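Side-chain contacts in uncharacterized protein (Clostridium sporogenes, PDB 4Q0Y), which is of unknown function but has a hot-dog, thioesterase-like fold and forms a two-chain assembly with cadmium ions bound in the crystal: residues B[118-121]-B[122-126]; B[41-44]-B[45-48]. All coordinates share one frame; numbering follows the deposited sequence.

Interaction 1. Residues B[118-121]-B[122-126]; sequences NNTN and ILKEI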
loop_
_atom_site.group_PDB
_atom_site.type_symbol
_atom_site.label_atom_id
_atom_site.label_comp_id
_atom_site.label_asym_id
_atom_site.label_seq_id
_atom_site.Cartn_x
_atom_site.Cartn_y
_atom_site.Cartn_z
ATOM N N ASN B 118 4.283 -12.733 5.990
ATOM C CA ASN B 118 4.107 -11.256 6.111
ATOM C C ASN B 118 2.711 -10.782 5.671
ATOM O O ASN B 118 1.980 -10.070 6.411
ATOM C CB ASN B 118 5.205 -10.484 5.324
ATOM C CG ASN B 118 6.574 -10.506 5.998
ATOM O OD1 ASN B 118 6.739 -10.900 7.157
ATOM N ND2 ASN B 118 7.577 -10.041 5.259
ATOM N N ASN B 119 2.313 -11.223 4.482
ATOM C CA ASN B 119 0.982 -10.929 3.959
ATOM C C ASN B 119 -0.150 -11.570 4.750
ATOM O O ASN B 119 -1.203 -10.948 4.959
ATOM C CB ASN B 119 0.893 -11.293 2.474
ATOM C CG ASN B 119 1.560 -10.243 1.622
ATOM O OD1 ASN B 119 1.120 -9.087 1.629
ATOM N ND2 ASN B 119 2.605 -10.613 0.908
ATOM N N THR B 120 0.055 -12.801 5.197
ATOM C CA THR B 120 -0.919 -13.478 6.058
ATOM C C THR B 120 -1.168 -12.691 7.342
ATOM O O THR B 120 -2.323 -12.569 7.751
ATOM C CB THR B 120 -0.463 -14.918 6.367
ATOM O OG1 THR B 120 -0.536 -15.659 5.158
ATOM C CG2 THR B 120 -1.344 -15.610 7.417
ATOM N N ASN B 121 -0.111 -12.150 7.940
ATOM C CA ASN B 121 -0.228 -11.359 9.166
ATOM C C ASN B 121 -1.110 -10.115 8.926
ATOM O O ASN B 121 -1.992 -9.788 9.738
ATOM C CB ASN B 121 1.175 -11.006 9.706
ATOM C CG ASN B 121 1.965 -12.237 10.186
ATOM O OD1 ASN B 121 1.417 -13.323 10.416
ATOM N ND2 ASN B 121 3.263 -12.065 10.329
ATOM N N ILE B 122 -0.922 -9.478 7.769
ATOM C CA ILE B 122 -1.747 -8.324 7.361
ATOM C C ILE B 122 -3.215 -8.768 7.144
ATOM O O ILE B 122 -4.139 -8.097 7.602
ATOM C CB ILE B 122 -1.169 -7.618 6.111
ATOM C CG1 ILE B 122 0.203 -7.012 6.429
ATOM C CG2 ILE B 122 -2.123 -6.543 5.578
ATOM C CD1 ILE B 122 1.012 -6.674 5.195
ATOM N N LEU B 123 -3.420 -9.887 6.446
ATOM C CA LEU B 123 -4.766 -10.420 6.219
ATOM C C LEU B 123 -5.489 -10.763 7.512
ATOM O O LEU B 123 -6.687 -10.489 7.636
ATOM C CB LEU B 123 -4.745 -11.627 5.290
ATOM C CG LEU B 123 -4.378 -11.304 3.837
ATOM C CD1 LEU B 123 -4.082 -12.604 3.104
ATOM C CD2 LEU B 123 -5.465 -10.514 3.133
ATOM N N LYS B 124 -4.745 -11.311 8.479
ATOM C CA LYS B 124 -5.288 -11.548 9.830
ATOM C C LYS B 124 -5.766 -10.267 10.518
ATOM O O LYS B 124 -6.805 -10.283 11.168
ATOM C CB LYS B 124 -4.311 -12.336 10.706
ATOM C CG LYS B 124 -4.190 -13.785 10.232
ATOM C CD LYS B 124 -3.016 -14.560 10.805
ATOM C CE LYS B 124 -3.078 -14.702 12.309
ATOM N NZ LYS B 124 -1.956 -15.571 12.784
ATOM N N GLU B 125 -5.046 -9.157 10.318
ATOM C CA GLU B 125 -5.480 -7.850 10.830
ATOM C C GLU B 125 -6.776 -7.378 10.151
ATOM O O GLU B 125 -7.696 -6.884 10.828
ATOM C CB GLU B 125 -4.394 -6.773 10.687
ATOM C CG GLU B 125 -3.184 -7.038 11.564
ATOM C CD GLU B 125 -1.949 -6.227 11.208
ATOM O OE1 GLU B 125 -1.991 -5.365 10.303
ATOM O OE2 GLU B 125 -0.906 -6.512 11.833
ATOM N N ILE B 126 -6.827 -7.518 8.833
ATOM C CA ILE B 126 -7.981 -7.071 8.035
ATOM C C ILE B 126 -9.267 -7.847 8.384
ATOM O O ILE B 126 -10.355 -7.228 8.524
ATOM C CB ILE B 126 -7.727 -7.201 6.519
ATOM C CG1 ILE B 126 -6.605 -6.255 6.103
ATOM C CG2 ILE B 126 -8.995 -6.934 5.698
ATOM C CD1 ILE B 126 -5.941 -6.644 4.799
HETATM O O HOH W 1 0.037 -13.589 12.474
#
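T120 and K124, one helical turn apart, show how a surface helix divides its side chains between a packed face and a wet one. The T120 methyl, CG2, lies 3.9 Å from K124 CD, the aliphatic part of the lysine running obliquely past it. CG2 stands anti to the backbone N of T120 (chi1 -68° for OG1), which carries the methyl toward the lysine and turns the hydroxyl back to D116 O, G100 O and S102 OG. Beneath this pair the backbone is drawn close by the i to i-4 bonds of a regular alpha-helix: K124 N donates to T120 O at 2.8 Å and L123 N to N119 O at 2.9 Å, the latter with an N-H...O angle of 164°. Leucine and lysine carbons press on the same carbonyls, L123 CG at 3.4 Å from N119 O and K124 CG at 3.3 Å from T120 O. Toward solvent the contact loosens. N121 and K124 meet there through a water that donates to N121 OD1 and accepts from K124 NZ at 2.8 Å; a bend at chi3 (62°) turns the end of the lysine chain toward that water. The N121-E125 backbone bond is longer, E125 N to N121 O 3.2 Å, and the E125 carboxylate is engaged elsewhere, in a salt bridge with K38. Helix 117-126 packs on helix 33-44 through N119, I122 and L123; on strand 83-95, L123 rests on I93 and V95, and the K124 side chain also touches V95.

Interaction 2. Residues B[41-44]-B[45-48]; sequences VIMN and SLDT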
loop_
_atom_site.group_PDB
_atom_site.type_symbol
_atom_site.label_atom_id
_atom_site.label_comp_id
_atom_site.label_asym_id
_atom_site.label_seq_id
_atom_site.Cartn_x
_atom_site.Cartn_y
_atom_site.Cartn_z
ATOM N N VAL B 41 -3.372 -2.529 -0.981
ATOM C CA VAL B 41 -1.949 -2.698 -1.231
ATOM C C VAL B 41 -1.654 -4.141 -1.678
ATOM O O VAL B 41 -0.951 -4.350 -2.667
ATOM C CB VAL B 41 -1.108 -2.286 -0.008
ATOM C CG1 VAL B 41 0.339 -2.744 -0.129
ATOM C CG2 VAL B 41 -1.171 -0.759 0.158
ATOM N N ILE B 42 -2.241 -5.119 -0.979
ATOM C CA ILE B 42 -2.111 -6.537 -1.379
ATOM C C ILE B 42 -2.646 -6.762 -2.797
ATOM O O ILE B 42 -1.931 -7.335 -3.636
ATOM C CB ILE B 42 -2.819 -7.483 -0.383
ATOM C CG1 ILE B 42 -2.028 -7.487 0.922
ATOM C CG2 ILE B 42 -2.979 -8.896 -0.979
ATOM C CD1 ILE B 42 -2.759 -8.119 2.083
HETATM N N MSE B 43 -3.861 -6.275 -3.070
HETATM C CA MSE B 43 -4.510 -6.475 -4.375
HETATM C C MSE B 43 -3.716 -5.852 -5.511
HETATM O O MSE B 43 -3.640 -6.437 -6.599
HETATM C CB MSE B 43 -5.959 -5.999 -4.405
HETATM C CG MSE B 43 -6.879 -6.804 -3.477
HETATM SE SE MSE B 43 -6.979 -8.717 -3.954
HETATM C CE MSE B 43 -7.750 -8.451 -5.747
ATOM N N ASN B 44 -3.107 -4.687 -5.279
ATOM C CA ASN B 44 -2.245 -4.046 -6.293
ATOM C C ASN B 44 -0.834 -4.650 -6.430
ATOM O O ASN B 44 -0.094 -4.254 -7.333
ATOM C CB ASN B 44 -2.103 -2.545 -6.034
ATOM C CG ASN B 44 -3.313 -1.752 -6.479
ATOM O OD1 ASN B 44 -4.053 -2.164 -7.378
ATOM N ND2 ASN B 44 -3.460 -0.574 -5.931
ATOM N N SER B 45 -0.458 -5.557 -5.533
ATOM C CA SER B 45 0.870 -6.137 -5.539
ATOM C C SER B 45 0.887 -7.644 -5.835
ATOM O O SER B 45 1.964 -8.260 -5.756
ATOM C CB SER B 45 1.557 -5.785 -4.223
ATOM O OG SER B 45 1.006 -6.496 -3.169
ATOM N N LEU B 46 -0.232 -8.198 -6.315
ATOM C CA LEU B 46 -0.320 -9.646 -6.584
ATOM C C LEU B 46 0.717 -10.155 -7.575
ATOM O O LEU B 46 1.245 -11.239 -7.379
ATOM C CB LEU B 46 -1.712 -10.049 -7.089
ATOM C CG LEU B 46 -2.887 -9.769 -6.161
ATOM C CD1 LEU B 46 -4.196 -10.046 -6.898
ATOM C CD2 LEU B 46 -2.771 -10.576 -4.892
ATOM N N ASP B 47 1.022 -9.370 -8.610
ATOM C CA ASP B 47 1.981 -9.775 -9.666
ATOM C C ASP B 47 3.368 -9.149 -9.541
ATOM O O ASP B 47 4.249 -9.436 -10.376
ATOM C CB ASP B 47 1.408 -9.421 -11.049
ATOM C CG ASP B 47 0.149 -10.207 -11.381
ATOM O OD1 ASP B 47 0.121 -11.428 -11.127
ATOM O OD2 ASP B 47 -0.800 -9.606 -11.921
ATOM N N THR B 48 3.589 -8.317 -8.523
ATOM C CA THR B 48 4.843 -7.553 -8.377
ATOM C C THR B 48 5.523 -7.665 -7.012
ATOM O O THR B 48 6.462 -6.913 -6.745
ATOM C CB THR B 48 4.581 -6.063 -8.668
ATOM O OG1 THR B 48 3.578 -5.576 -7.770
ATOM C CG2 THR B 48 4.117 -5.869 -10.101
HETATM O O HOH W 2 0.502 -6.625 -9.035
#
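S45 turns its hydroxyl back onto carbonyls of the preceding turn, a compact example of a side chain meeting main-chain oxygens where helix 33-44 gives way to loop. Its OG lies 2.9 Å from V41 O and 3.1 Å from I42 O, two acceptors competing for one proton. With chi1 at 72°, OG sits between the backbone N and carbonyl carbon of its own residue, and from there it reaches back to the carbonyls of V41 and I42. The backbone adds a bond from S45 N to I42 O of 3.0 Å, the N-H approaching from well above the carbonyl plane. This i to i-3 bond, a 3-10-type spacing, belongs to the region where the helix, which packs beside the antiparallel sheet of the hot-dog-like fold, passes into the loop. L46 folds back against the same turn: its CG is 3.4 Å from M43 O, its CD2 is 4.3 Å from I42 CG2, and its CD1 is 4.1 Å from CE of the selenomethionine M43, whose side chain runs alongside in the same direction. On the solvent side a water bridges the turn, donating to N44 O and accepting from D47 N at 2.8 Å. Further out, N44 ND2 holds I5 O of strand 4-15, on which M43 also packs through I5. D47 OD1 bonds Y113 OH, L46 touches Y113 of strand 112-115, and both S45 and L46 lean on I52 of strand 52-55.

Overall arrangement
From the N terminus, strands 4-15 and 26-30 come first and helix 33-44 follows. Interaction 2 (41-44 with 45-48) lies where that helix gives way to the loop leading to strand 52-55. The chain then forms the rest of the antiparallel sheet before interaction 1 (118-121 with 122-126) occupies helix 117-126, the last helix. Each is a local contact within continuous chain, one along a helix and one where a helix passes into a loop; neither closes a long loop, and they stand in series, neither nested nor crossed. Their centres are about 14 Å apart, yet they meet through I42: its CG1 is 3.6 Å from N119 OD1, and its CD1 is 3.8 Å from L123 CD2. This packing joins the two helices.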